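Local structure of protein-tyrosine-phosphatase PTP1 (6KRW) at residues Tyr247-Asn252 against Phe289-Ala294; Val53-Val58 against Asp67-Asp72; Ile163-Lys168 against Leu182-Lys187. The protein removes phosphate from tyrosine residues of proteins, acts on the MAP kinase MPK6, and together with MKP1 restrains salicylic acid and camalexin production in plant defence. All blocks are in the same frame, centred on the assembly; numbering follows the deposited sequence.

Contact 1 of 3, residues Tyr247-Asn252 against Phe289-Ala294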
ATOM      1  N   TYR A 247       2.717  -4.241   3.985  1.00 19.01           N
ATOM      2  CA  TYR A 247       1.755  -4.900   3.071  1.00 19.86           C
ATOM      3  C   TYR A 247       2.359  -4.979   1.658  1.00 20.18           C
ATOM      4  O   TYR A 247       2.343  -6.030   1.015  1.00 19.23           O
ATOM      5  CB  TYR A 247       0.380  -4.216   3.034  1.00 19.76           C
ATOM      6  CG  TYR A 247      -0.463  -4.949   2.040  1.00 20.81           C
ATOM      7  CD1 TYR A 247      -1.072  -6.159   2.392  1.00 24.86           C
ATOM      8  CD2 TYR A 247      -0.567  -4.521   0.736  1.00 21.95           C
ATOM      9  CE1 TYR A 247      -1.696  -6.914   1.427  1.00 28.66           C
ATOM     10  CE2 TYR A 247      -1.195  -5.271  -0.235  1.00 26.03           C
ATOM     11  CZ  TYR A 247      -1.777  -6.467   0.131  1.00 34.00           C
ATOM     12  OH  TYR A 247      -2.289  -7.211  -0.850  1.00 31.69           O
ATOM     13  N   CYS A 248       2.864  -3.857   1.162  1.00 18.35           N
ATOM     14  CA  CYS A 248       3.438  -3.830  -0.217  1.00 16.48           C
ATOM     15  C   CYS A 248       4.555  -4.886  -0.335  1.00 16.92           C
ATOM     16  O   CYS A 248       4.648  -5.541  -1.357  1.00 17.89           O
ATOM     17  CB  CYS A 248       3.963  -2.444  -0.555  1.00 18.47           C
ATOM     18  SG  CYS A 248       2.662  -1.215  -0.784  0.96 19.52           S
ATOM     19  N   ALA A 249       5.400  -5.029   0.686  1.00 17.60           N
ATOM     20  CA  ALA A 249       6.519  -5.991   0.628  1.00 17.91           C
ATOM     21  C   ALA A 249       5.984  -7.411   0.487  1.00 17.87           C
ATOM     22  O   ALA A 249       6.533  -8.230  -0.269  1.00 18.01           O
ATOM     23  CB  ALA A 249       7.439  -5.840   1.801  1.00 17.96           C
ATOM     24  N   ILE A 250       4.930  -7.742   1.240  1.00 18.07           N
ATOM     25  CA  ILE A 250       4.379  -9.126   1.167  1.00 19.48           C
ATOM     26  C   ILE A 250       3.783  -9.355  -0.222  1.00 18.92           C
ATOM     27  O   ILE A 250       4.093 -10.376  -0.879  1.00 19.90           O
ATOM     28  CB  ILE A 250       3.350  -9.326   2.294  1.00 20.39           C
ATOM     29  CG1 ILE A 250       3.994  -9.177   3.676  1.00 19.67           C
ATOM     30  CG2 ILE A 250       2.613 -10.662   2.113  1.00 22.98           C
ATOM     31  CD1 ILE A 250       2.986  -8.907   4.817  1.00 23.47           C
ATOM     32  N   HIS A 251       2.944  -8.439  -0.668  1.00 19.30           N
ATOM     33  CA  HIS A 251       2.253  -8.556  -1.971  1.00 20.02           C
ATOM     34  C   HIS A 251       3.271  -8.627  -3.111  1.00 20.41           C
ATOM     35  O   HIS A 251       3.203  -9.517  -3.969  1.00 21.71           O
ATOM     36  CB  HIS A 251       1.299  -7.374  -2.081  1.00 20.33           C
ATOM     37  CG  HIS A 251       0.461  -7.313  -3.300  1.00 21.21           C
ATOM     38  ND1 HIS A 251      -0.896  -7.094  -3.214  1.00 23.21           N
ATOM     39  CD2 HIS A 251       0.744  -7.397  -4.617  1.00 23.66           C
ATOM     40  CE1 HIS A 251      -1.399  -7.019  -4.434  1.00 26.13           C
ATOM     41  NE2 HIS A 251      -0.427  -7.227  -5.307  1.00 25.81           N
ATOM     42  N   ASN A 252       4.232  -7.723  -3.072  1.00 17.98           N
ATOM     43  CA  ASN A 252       5.226  -7.638  -4.160  1.00 18.93           C
ATOM     44  C   ASN A 252       6.118  -8.880  -4.167  1.00 20.57           C
ATOM     45  O   ASN A 252       6.445  -9.415  -5.255  1.00 19.74           O
ATOM     46  CB  ASN A 252       6.045  -6.382  -3.923  1.00 16.76           C
ATOM     47  CG  ASN A 252       7.076  -6.115  -5.009  1.00 17.19           C
ATOM     48  OD1 ASN A 252       8.283  -6.179  -4.726  1.00 19.27           O
ATOM     49  ND2 ASN A 252       6.600  -5.830  -6.206  1.00 18.54           N
ATOM     50  N   PHE A 289       9.851  -8.569  10.619  1.00 21.91           N
ATOM     51  CA  PHE A 289       9.607  -9.997  10.964  1.00 22.01           C
ATOM     52  C   PHE A 289       8.237 -10.425  10.426  1.00 22.32           C
ATOM     53  O   PHE A 289       8.096 -11.546   9.912  1.00 23.07           O
ATOM     54  CB  PHE A 289       9.710 -10.232  12.476  1.00 24.06           C
ATOM     55  CG  PHE A 289      11.093 -10.621  12.920  1.00 24.61           C
ATOM     56  CD1 PHE A 289      11.483 -11.951  12.945  1.00 29.65           C
ATOM     57  CD2 PHE A 289      12.005  -9.660  13.312  1.00 27.76           C
ATOM     58  CE1 PHE A 289      12.752 -12.307  13.365  1.00 28.16           C
ATOM     59  CE2 PHE A 289      13.291 -10.022  13.700  1.00 29.83           C
ATOM     60  CZ  PHE A 289      13.655 -11.343  13.747  1.00 28.27           C
ATOM     61  N   PHE A 290       7.242  -9.556  10.557  1.00 21.71           N
ATOM     62  CA  PHE A 290       5.871  -9.894  10.093  1.00 21.05           C
ATOM     63  C   PHE A 290       5.883 -10.139   8.580  1.00 22.97           C
ATOM     64  O   PHE A 290       5.195 -11.024   8.103  1.00 23.02           O
ATOM     65  CB  PHE A 290       4.891  -8.801  10.512  1.00 22.06           C
ATOM     66  CG  PHE A 290       3.456  -9.077  10.150  1.00 21.68           C
ATOM     67  CD1 PHE A 290       2.664  -9.892  10.950  1.00 23.29           C
ATOM     68  CD2 PHE A 290       2.883  -8.533   9.019  1.00 23.07           C
ATOM     69  CE1 PHE A 290       1.344 -10.149  10.603  1.00 24.00           C
ATOM     70  CE2 PHE A 290       1.564  -8.788   8.674  1.00 26.99           C
ATOM     71  CZ  PHE A 290       0.787  -9.603   9.479  1.00 24.97           C
ATOM     72  N   CYS A 291       6.694  -9.363   7.831  1.00 20.71           N
ATOM     73  CA  CYS A 291       6.846  -9.590   6.372  1.00 19.57           C
ATOM     74  C   CYS A 291       7.287 -11.034   6.148  1.00 21.23           C
ATOM     75  O   CYS A 291       6.712 -11.731   5.352  1.00 21.53           O
ATOM     76  CB  CYS A 291       7.948  -8.730   5.749  1.00 23.48           C
ATOM     77  SG  CYS A 291       7.563  -6.982   5.583  1.00 23.76           S
ATOM     78  N   TYR A 292       8.340 -11.457   6.851  1.00 20.66           N
ATOM     79  CA  TYR A 292       8.878 -12.823   6.656  1.00 20.84           C
ATOM     80  C   TYR A 292       7.803 -13.857   7.015  1.00 22.29           C
ATOM     81  O   TYR A 292       7.594 -14.796   6.264  1.00 22.31           O
ATOM     82  CB  TYR A 292      10.111 -13.045   7.517  1.00 22.60           C
ATOM     83  CG  TYR A 292      11.412 -12.717   6.829  1.00 20.74           C
ATOM     84  CD1 TYR A 292      11.998 -13.644   5.997  1.00 25.03           C
ATOM     85  CD2 TYR A 292      12.053 -11.509   7.027  1.00 22.53           C
ATOM     86  CE1 TYR A 292      13.188 -13.386   5.355  1.00 25.88           C
ATOM     87  CE2 TYR A 292      13.257 -11.238   6.395  1.00 22.62           C
ATOM     88  CZ  TYR A 292      13.813 -12.177   5.559  1.00 23.26           C
ATOM     89  OH  TYR A 292      15.005 -11.962   4.891  1.00 25.34           O
ATOM     90  N   ASN A 293       7.123 -13.654   8.146  1.00 22.96           N
ATOM     91  CA  ASN A 293       6.125 -14.646   8.621  1.00 22.32           C
ATOM     92  C   ASN A 293       4.985 -14.727   7.612  1.00 20.78           C
ATOM     93  O   ASN A 293       4.556 -15.847   7.298  1.00 24.77           O
ATOM     94  CB  ASN A 293       5.651 -14.263  10.018  1.00 24.99           C
ATOM     95  CG  ASN A 293       6.685 -14.564  11.075  1.00 28.29           C
ATOM     96  OD1 ASN A 293       7.360 -15.574  11.003  1.00 39.33           O
ATOM     97  ND2 ASN A 293       6.769 -13.734  12.095  1.00 35.30           N
ATOM     98  N   ALA A 294       4.514 -13.582   7.120  1.00 21.32           N
ATOM     99  CA  ALA A 294       3.379 -13.591   6.176  1.00 21.65           C
ATOM    100  C   ALA A 294       3.826 -14.269   4.884  1.00 20.65           C
ATOM    101  O   ALA A 294       3.042 -14.966   4.244  1.00 23.69           O
ATOM    102  CB  ALA A 294       2.844 -12.202   5.929  1.00 22.08           C
TER

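Contact 2 of 3, residues Val53-Val58 against Asp67-Asp72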
ATOM      1  N   VAL A  53       8.831  19.716  -3.760  1.00 18.42           N
ATOM      2  CA  VAL A  53       7.418  20.121  -3.978  1.00 19.31           C
ATOM      3  C   VAL A  53       6.634  19.885  -2.672  1.00 20.86           C
ATOM      4  O   VAL A  53       5.859  20.759  -2.289  1.00 23.21           O
ATOM      5  CB  VAL A  53       6.796  19.389  -5.180  1.00 17.67           C
ATOM      6  CG1 VAL A  53       5.342  19.779  -5.344  1.00 19.42           C
ATOM      7  CG2 VAL A  53       7.586  19.719  -6.432  1.00 18.28           C
ATOM      8  N   ALA A  54       6.869  18.750  -2.030  1.00 19.64           N
ATOM      9  CA  ALA A  54       6.193  18.405  -0.759  1.00 21.78           C
ATOM     10  C   ALA A  54       6.524  19.434   0.318  1.00 26.83           C
ATOM     11  O   ALA A  54       5.654  19.636   1.221  1.00 28.34           O
ATOM     12  CB  ALA A  54       6.602  17.025  -0.300  1.00 20.93           C
ATOM     13  N   MET A  55       7.747  19.971   0.298  1.00 26.55           N
ATOM     14  CA  MET A  55       8.250  20.874   1.371  1.00 34.27           C
ATOM     15  C   MET A  55       7.891  22.334   1.042  1.00 41.89           C
ATOM     16  O   MET A  55       8.150  23.182   1.880  1.00 41.09           O
ATOM     17  CB  MET A  55       9.763  20.724   1.591  1.00 42.86           C
ATOM     18  CG  MET A  55      10.201  19.347   2.090  1.00 42.48           C
ATOM     19  SD  MET A  55       9.370  18.834   3.584  1.00 49.06           S
ATOM     20  CE  MET A  55      10.002  17.179   3.789  1.00 52.93           C
ATOM     21  N   ASN A  56       7.270  22.590  -0.116  1.00 33.80           N
ATOM     22  CA  ASN A  56       6.828  23.944  -0.538  1.00 39.56           C
ATOM     23  C   ASN A  56       5.882  24.528   0.503  1.00 38.85           C
ATOM     24  O   ASN A  56       5.011  23.772   0.973  1.00 35.77           O
ATOM     25  CB  ASN A  56       6.013  23.887  -1.832  1.00 52.73           C
ATOM     26  CG  ASN A  56       6.701  24.557  -2.984  1.00 66.96           C
ATOM     27  OD1 ASN A  56       7.527  25.432  -2.767  1.00 81.16           O
ATOM     28  ND2 ASN A  56       6.347  24.158  -4.196  1.00 62.44           N
ATOM     29  N   SER A  57       5.929  25.841   0.693  1.00 44.35           N
ATOM     30  CA  SER A  57       5.030  26.528   1.657  1.00 44.89           C
ATOM     31  C   SER A  57       3.564  26.331   1.244  1.00 46.95           C
ATOM     32  O   SER A  57       2.715  26.159   2.136  1.00 46.77           O
ATOM     33  CB  SER A  57       5.384  27.984   1.775  1.00 55.36           C
ATOM     34  OG  SER A  57       5.070  28.653   0.564  1.00 58.07           O
ATOM     35  N   VAL A  58       3.272  26.283  -0.057  1.00 44.33           N
ATOM     36  CA  VAL A  58       1.872  26.077  -0.530  1.00 41.71           C
ATOM     37  C   VAL A  58       1.374  24.648  -0.222  1.00 35.68           C
ATOM     38  O   VAL A  58       0.161  24.450  -0.221  1.00 37.82           O
ATOM     39  CB  VAL A  58       1.751  26.392  -2.024  1.00 55.96           C
ATOM     40  CG1 VAL A  58       0.292  26.501  -2.412  1.00 71.40           C
ATOM     41  CG2 VAL A  58       2.498  27.677  -2.384  1.00 54.59           C
ATOM     42  N   ASP A  67       7.696  14.923   8.133  1.00 27.56           N
ATOM     43  CA  ASP A  67       8.901  14.184   7.680  1.00 31.00           C
ATOM     44  C   ASP A  67       8.496  12.958   6.852  1.00 23.68           C
ATOM     45  O   ASP A  67       9.371  12.111   6.570  1.00 24.90           O
ATOM     46  CB  ASP A  67       9.747  13.803   8.894  1.00 36.94           C
ATOM     47  CG  ASP A  67       9.004  12.968   9.933  1.00 43.54           C
ATOM     48  OD1 ASP A  67       7.767  12.871   9.850  1.00 37.02           O
ATOM     49  OD2 ASP A  67       9.671  12.436  10.828  1.00 52.13           O
ATOM     50  N   VAL A  68       7.226  12.834   6.467  1.00 23.59           N
ATOM     51  CA  VAL A  68       6.811  11.716   5.583  1.00 20.60           C
ATOM     52  C   VAL A  68       6.159  12.322   4.352  1.00 20.20           C
ATOM     53  O   VAL A  68       5.004  12.761   4.388  1.00 21.79           O
ATOM     54  CB  VAL A  68       5.872  10.705   6.261  1.00 21.86           C
ATOM     55  CG1 VAL A  68       5.549   9.579   5.280  1.00 20.76           C
ATOM     56  CG2 VAL A  68       6.491  10.160   7.538  1.00 22.85           C
ATOM     57  N   VAL A  69       6.943  12.445   3.295  1.00 17.96           N
ATOM     58  CA  VAL A  69       6.579  13.153   2.058  1.00 17.85           C
ATOM     59  C   VAL A  69       7.162  12.347   0.905  1.00 15.82           C
ATOM     60  O   VAL A  69       8.155  11.628   1.086  1.00 17.16           O
ATOM     61  CB  VAL A  69       7.125  14.587   2.033  1.00 18.45           C
ATOM     62  CG1 VAL A  69       6.458  15.459   3.071  1.00 19.63           C
ATOM     63  CG2 VAL A  69       8.636  14.624   2.195  1.00 21.23           C
ATOM     64  N   PRO A  70       6.550  12.459  -0.291  1.00 15.86           N
ATOM     65  CA  PRO A  70       7.078  11.785  -1.472  1.00 15.61           C
ATOM     66  C   PRO A  70       8.273  12.553  -2.066  1.00 15.64           C
ATOM     67  O   PRO A  70       8.302  13.767  -2.028  1.00 16.21           O
ATOM     68  CB  PRO A  70       5.908  11.792  -2.455  1.00 15.60           C
ATOM     69  CG  PRO A  70       5.210  13.110  -2.128  1.00 16.13           C
ATOM     70  CD  PRO A  70       5.324  13.217  -0.602  1.00 16.60           C
ATOM     71  N   PHE A  71       9.176  11.765  -2.617  1.00 14.98           N
ATOM     72  CA  PHE A  71      10.277  12.330  -3.437  1.00 14.45           C
ATOM     73  C   PHE A  71       9.716  12.971  -4.688  1.00 15.36           C
ATOM     74  O   PHE A  71       8.753  12.471  -5.311  1.00 15.88           O
ATOM     75  CB  PHE A  71      11.234  11.201  -3.800  1.00 14.15           C
ATOM     76  CG  PHE A  71      11.814  10.461  -2.635  1.00 13.54           C
ATOM     77  CD1 PHE A  71      12.393  11.139  -1.566  1.00 16.28           C
ATOM     78  CD2 PHE A  71      11.843   9.079  -2.608  1.00 14.25           C
ATOM     79  CE1 PHE A  71      12.939  10.443  -0.498  1.00 15.30           C
ATOM     80  CE2 PHE A  71      12.374   8.376  -1.538  1.00 15.33           C
ATOM     81  CZ  PHE A  71      12.921   9.060  -0.486  1.00 15.55           C
ATOM     82  N   ASP A  72      10.356  14.045  -5.137  1.00 16.01           N
ATOM     83  CA  ASP A  72       9.979  14.666  -6.423  1.00 14.83           C
ATOM     84  C   ASP A  72      10.032  13.648  -7.560  1.00 15.14           C
ATOM     85  O   ASP A  72       9.178  13.725  -8.468  1.00 17.17           O
ATOM     86  CB  ASP A  72      10.902  15.838  -6.743  1.00 16.06           C
ATOM     87  CG  ASP A  72      10.794  17.010  -5.792  1.00 19.20           C
ATOM     88  OD1 ASP A  72       9.706  17.241  -5.242  1.00 19.93           O
ATOM     89  OD2 ASP A  72      11.783  17.750  -5.615  1.00 19.13           O
TER
HETATM   90  O   HOH W   1       7.873  16.303  -3.300  1.00 18.11           O

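Contact 3 of 3, residues Ile163-Lys168 against Leu182-Lys187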
ATOM      1  N   ILE A 163     -16.523  15.945  -7.456  1.00 43.94           N
ATOM      2  CA  ILE A 163     -16.554  14.456  -7.409  1.00 43.19           C
ATOM      3  C   ILE A 163     -17.695  13.996  -6.497  1.00 42.81           C
ATOM      4  O   ILE A 163     -17.840  14.520  -5.366  1.00 44.43           O
ATOM      5  CB  ILE A 163     -15.195  13.910  -6.943  1.00 36.91           C
ATOM      6  CG1 ILE A 163     -14.153  14.052  -8.053  1.00 38.24           C
ATOM      7  CG2 ILE A 163     -15.323  12.477  -6.468  1.00 43.52           C
ATOM      8  CD1 ILE A 163     -12.726  13.773  -7.615  1.00 37.58           C
ATOM      9  N   SER A 164     -18.458  13.012  -6.963  1.00 43.91           N
ATOM     10  CA  SER A 164     -19.493  12.343  -6.133  1.00 48.23           C
ATOM     11  C   SER A 164     -19.082  10.892  -5.875  1.00 47.81           C
ATOM     12  O   SER A 164     -18.553  10.230  -6.787  1.00 43.14           O
ATOM     13  CB  SER A 164     -20.843  12.428  -6.774  1.00 65.80           C
ATOM     14  OG  SER A 164     -20.901  11.613  -7.934  1.00 70.35           O
ATOM     15  N   LEU A 165     -19.320  10.420  -4.659  1.00 44.44           N
ATOM     16  CA  LEU A 165     -18.999   9.030  -4.242  1.00 41.76           C
ATOM     17  C   LEU A 165     -20.257   8.342  -3.712  1.00 46.39           C
ATOM     18  O   LEU A 165     -20.996   8.951  -2.928  1.00 47.18           O
ATOM     19  CB  LEU A 165     -17.926   9.093  -3.161  1.00 36.91           C
ATOM     20  CG  LEU A 165     -17.420   7.757  -2.628  1.00 40.04           C
ATOM     21  CD1 LEU A 165     -16.623   7.004  -3.677  1.00 44.67           C
ATOM     22  CD2 LEU A 165     -16.584   7.970  -1.380  1.00 42.62           C
ATOM     23  N   THR A 166     -20.448   7.088  -4.098  1.00 44.16           N
ATOM     24  CA  THR A 166     -21.612   6.266  -3.693  1.00 52.01           C
ATOM     25  C   THR A 166     -21.139   4.846  -3.403  1.00 56.12           C
ATOM     26  O   THR A 166     -20.284   4.320  -4.114  1.00 48.45           O
ATOM     27  CB  THR A 166     -22.694   6.321  -4.772  1.00 68.50           C
ATOM     28  OG1 THR A 166     -23.377   7.567  -4.625  1.00 60.74           O
ATOM     29  CG2 THR A 166     -23.671   5.172  -4.676  1.00 64.25           C
ATOM     30  N   THR A 167     -21.756   4.225  -2.402  1.00 42.24           N
ATOM     31  CA  THR A 167     -21.463   2.828  -2.029  1.00 38.42           C
ATOM     32  C   THR A 167     -22.471   1.893  -2.697  1.00 39.39           C
ATOM     33  O   THR A 167     -23.665   2.083  -2.488  1.00 40.45           O
ATOM     34  CB  THR A 167     -21.468   2.679  -0.514  1.00 40.68           C
ATOM     35  OG1 THR A 167     -20.546   3.616   0.049  1.00 41.49           O
ATOM     36  CG2 THR A 167     -21.115   1.269  -0.108  1.00 45.15           C
ATOM     37  N   LYS A 168     -21.994   0.900  -3.440  1.00 37.00           N
ATOM     38  CA  LYS A 168     -22.888  -0.098  -4.073  1.00 43.56           C
ATOM     39  C   LYS A 168     -23.221  -1.185  -3.052  1.00 65.71           C
ATOM     40  O   LYS A 168     -24.345  -1.635  -3.040  1.00 54.53           O
ATOM     41  CB  LYS A 168     -22.257  -0.681  -5.332  1.00 51.80           C
ATOM     42  CG  LYS A 168     -21.895   0.351  -6.383  1.00 53.18           C
ATOM     43  CD  LYS A 168     -21.552  -0.261  -7.721  1.00 86.27           C
ATOM     44  CE  LYS A 168     -20.649   0.633  -8.540  1.00 94.48           C
ATOM     45  NZ  LYS A 168     -20.614   0.245  -9.971  1.00 97.93           N
ATOM     46  N   LEU A 182     -17.309   0.725  -4.146  1.00 34.81           N
ATOM     47  CA  LEU A 182     -17.552   2.175  -4.233  1.00 35.68           C
ATOM     48  C   LEU A 182     -17.679   2.565  -5.697  1.00 40.65           C
ATOM     49  O   LEU A 182     -17.094   1.909  -6.578  1.00 41.62           O
ATOM     50  CB  LEU A 182     -16.378   2.936  -3.617  1.00 39.02           C
ATOM     51  CG  LEU A 182     -16.120   2.670  -2.137  1.00 39.11           C
ATOM     52  CD1 LEU A 182     -14.957   3.528  -1.630  1.00 37.60           C
ATOM     53  CD2 LEU A 182     -17.406   2.886  -1.349  1.00 41.17           C
ATOM     54  N   GLU A 183     -18.426   3.633  -5.912  1.00 40.80           N
ATOM     55  CA  GLU A 183     -18.662   4.206  -7.240  1.00 42.27           C
ATOM     56  C   GLU A 183     -18.308   5.679  -7.146  1.00 40.20           C
ATOM     57  O   GLU A 183     -18.898   6.385  -6.308  1.00 45.63           O
ATOM     58  CB  GLU A 183     -20.114   4.000  -7.620  1.00 55.66           C
ATOM     59  CG  GLU A 183     -20.572   4.828  -8.795  1.00 80.05           C
ATOM     60  CD  GLU A 183     -22.043   4.622  -9.115  1.00 92.50           C
ATOM     61  OE1 GLU A 183     -22.501   3.454  -9.094  1.00 68.33           O
ATOM     62  OE2 GLU A 183     -22.733   5.631  -9.356  1.00114.31           O
ATOM     63  N   VAL A 184     -17.360   6.110  -7.974  1.00 45.69           N
ATOM     64  CA  VAL A 184     -16.877   7.509  -7.959  1.00 46.03           C
ATOM     65  C   VAL A 184     -17.004   8.070  -9.374  1.00 49.23           C
ATOM     66  O   VAL A 184     -16.786   7.328 -10.347  1.00 49.41           O
ATOM     67  CB  VAL A 184     -15.438   7.573  -7.412  1.00 40.00           C
ATOM     68  CG1 VAL A 184     -14.434   6.932  -8.359  1.00 44.89           C
ATOM     69  CG2 VAL A 184     -15.037   8.998  -7.095  1.00 51.11           C
ATOM     70  N   ASN A 185     -17.354   9.344  -9.477  1.00 48.13           N
ATOM     71  CA  ASN A 185     -17.400  10.005 -10.802  1.00 50.31           C
ATOM     72  C   ASN A 185     -17.451  11.518 -10.616  1.00 43.87           C
ATOM     73  O   ASN A 185     -17.724  11.990  -9.494  1.00 48.54           O
ATOM     74  CB  ASN A 185     -18.583   9.513 -11.641  1.00 53.03           C
ATOM     75  CG  ASN A 185     -19.924   9.841 -11.022  1.00 75.51           C
ATOM     76  OD1 ASN A 185     -20.325   9.233 -10.029  1.00 93.39           O
ATOM     77  ND2 ASN A 185     -20.631  10.791 -11.613  1.00 88.95           N
ATOM     78  N   TYR A 186     -17.192  12.244 -11.697  1.00 53.02           N
ATOM     79  CA  TYR A 186     -17.465  13.699 -11.760  1.00 48.10           C
ATOM     80  C   TYR A 186     -18.963  13.916 -11.970  1.00 52.48           C
ATOM     81  O   TYR A 186     -19.662  13.027 -12.493  1.00 63.23           O
ATOM     82  CB  TYR A 186     -16.681  14.357 -12.891  1.00 52.85           C
ATOM     83  CG  TYR A 186     -15.192  14.151 -12.819  1.00 49.86           C
ATOM     84  CD1 TYR A 186     -14.446  14.662 -11.767  1.00 55.40           C
ATOM     85  CD2 TYR A 186     -14.522  13.463 -13.817  1.00 56.99           C
ATOM     86  CE1 TYR A 186     -13.075  14.476 -11.705  1.00 50.96           C
ATOM     87  CE2 TYR A 186     -13.150  13.279 -13.775  1.00 51.29           C
ATOM     88  CZ  TYR A 186     -12.425  13.785 -12.713  1.00 46.57           C
ATOM     89  OH  TYR A 186     -11.072  13.595 -12.670  1.00 48.97           O
ATOM     90  N   LYS A 187     -19.442  15.102 -11.623  1.00 59.55           N
ATOM     91  CA  LYS A 187     -20.889  15.412 -11.732  1.00 73.24           C
ATOM     92  C   LYS A 187     -21.285  15.645 -13.193  1.00 69.01           C
ATOM     93  O   LYS A 187     -22.480  15.507 -13.484  1.00 91.43           O
ATOM     94  CB  LYS A 187     -21.240  16.588 -10.828  1.00 73.37           C
ATOM     95  CG  LYS A 187     -21.071  16.261  -9.354  1.00 73.14           C
ATOM     96  CD  LYS A 187     -21.158  17.460  -8.451  1.00 77.91           C
ATOM     97  CE  LYS A 187     -20.636  17.156  -7.066  1.00 67.88           C
ATOM     98  NZ  LYS A 187     -20.607  18.368  -6.214  1.00 81.56           N
TER

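Contact 1 of 3, residues Tyr247-Asn252 against Phe289-Ala294
Ile250 and Cys291 mark the level where segments 247-252 and 289-294 come nearest: the two helical axes run the same way at 29° and approach to 9.3 Å. This is helix-helix packing in the classical tyrosine phosphatase fold, between helix 242-259, which follows the catalytic Cys237 loop, and helix 285-303. No hydrogen bond crosses; the contact is apolar and buried. Ile250 carries most of it. Its CG1, anti to its own carbonyl carbon (chi1 -62°), lies 3.9 Å from Cys291 CA. Its CD1 lies against Ala294 CB at 3.5 Å, a tight carbon pair, and also 4.1 Å from Phe290 CE2, with the isoleucine and the phenylalanine side chain meeting at a slant. Beside it, Ala249 CB touches Cys291 SG at 4.0 Å. Helix 267-277 adds Phe274 on Ala249 and Leu267 on Cys291; Phe290 meets the ring of Trp204. Tyr247 points away from the interface, and one turn on, its OH hydrogen-bonds His251 ND1 at 2.7 Å, while His251 NE2 is held by Ser104 OG.

Contact 2 of 3, residues Val53-Val58 against Asp67-Asp72
Val53 and Asp72 supply the direct polar link between segments 53-58 and 67-72. Val53 N-H points almost straight (172°) at Asp72 OD1, 3.0 Å away, and uses the syn lone pair of that oxygen, the side facing OD2. The second carboxylate oxygen turns to Thr52 OG1, so both oxygens serve the start of helix 52-55. An alanine in place of Asp72 would probably leave Val53 N and the Thr52 hydroxyl without this carboxylate and the neighbouring water with one grip fewer.

That water is the second kind of link. It accepts from Ala54 N at 2.9 Å and donates to Pro70 O at 2.9 Å and to Asp72 OD1 at 2.8 Å, bridging two backbones that do not bond each other directly.

The rest is apolar and close. Ala54 CB presses against Val69 CB at 3.4 Å and has Pro70 CD 4.0 Å away. The Met55 chain is bent at chi2 (-55°). Its terminal CE lies 3.3 Å from Val69 CG2, the two side chains meeting at about a right angle; both carbon pairs on Val69 are tighter than usual. Leu47 packs on Met55 and Val69, Tyr89 on Val53, Ala54 and Pro70.

The Pro70 side chain is about 9 Å from that of Ile241, which by similarity binds the substrate in the phosphate-binding loop (P-loop). Segment 67-72 directly follows a Lys-Asn-Arg-Tyr-Ser sequence, the family signature of the phosphotyrosine recognition loop, so the contact probably fastens the chain leaving that loop to helix 52-55.

Contact 3 of 3, residues Ile163-Lys168 against Leu182-Lys187
Ser164 and Asn185, and Thr166 and Glu183, are the hydrogen-bonded pairs of an antiparallel hairpin of strands 163-172 and 178-186, whose segments 163-167 and 182-186 run at 164°. Each pair is closed in both directions. Ser164 N gives to Asn185 O at 2.8 Å, and Asn185 N returns a bond to Ser164 O at 3.1 Å. Thr166 N reaches Glu183 O at 2.8 Å, and Glu183 N reaches Thr166 O at 2.7 Å. All four carbonyls also receive a CA-H contact from the opposing strand. The non-hydrogen-bonded positions find partners outside the pair: Leu165 bonds by backbone with Arg158, Leu182 with Val196 and Val184 with Met194, while Thr167 N gives to the side-chain oxygen Asp153 OD2.

Polar side chains gather on the face of Ser164, Thr166, Glu183 and Asn185. Asn185 ND2 makes a weak bond to Tyr186 O at 2.6 Å. Lys168 crosses Glu183 at about a right angle, its NZ forming a long salt bridge of 3.8 Å to Glu183 OE1, yet the firmer partner of that amine is Ser195 OG. At the other end, Lys187 NZ is held by Gly161 O and Glu159 OE2.

The opposite face, with Ile163, Leu165, Thr167, Leu182, Val184 and Tyr186, is mostly apolar. Ile163 CG2 meets Val184 CG2 at 3.5 Å, and Ile163 runs alongside Tyr186, whose OH bonds Glu122 OE2. Leu165 CD1 lies 4.0 Å from Val184 CB. Helix 117-126 packs against this face, with Ile125 on Ile163 and Tyr186, and Trp121 on Leu165. Within the central mixed sheet, strand 194-200 flanks segment 182-187, and the outermost strand 158-160 flanks segment 163-168.

Along the chain contact 2 comes first, then contact 3, then contact 1, each closing before the next opens. None touches another: centres lie about 27 Å apart for contacts 1 and 2, about 29 Å for 2 and 3, and about 32 Å for 1 and 3. Contact 1 sits across the chain's centre from both others. They belong to one phosphatase domain: contact 3 is in the central mixed sheet near its end strand 158-160. Strand 233-236 of the same sheet leads through the Cys237 loop into helix 242-259. Contact 1 therefore includes the helix that follows the catalytic loop, contact 2 probably adjoins the phosphotyrosine loop, and contact 3 lies away from the annotated sites.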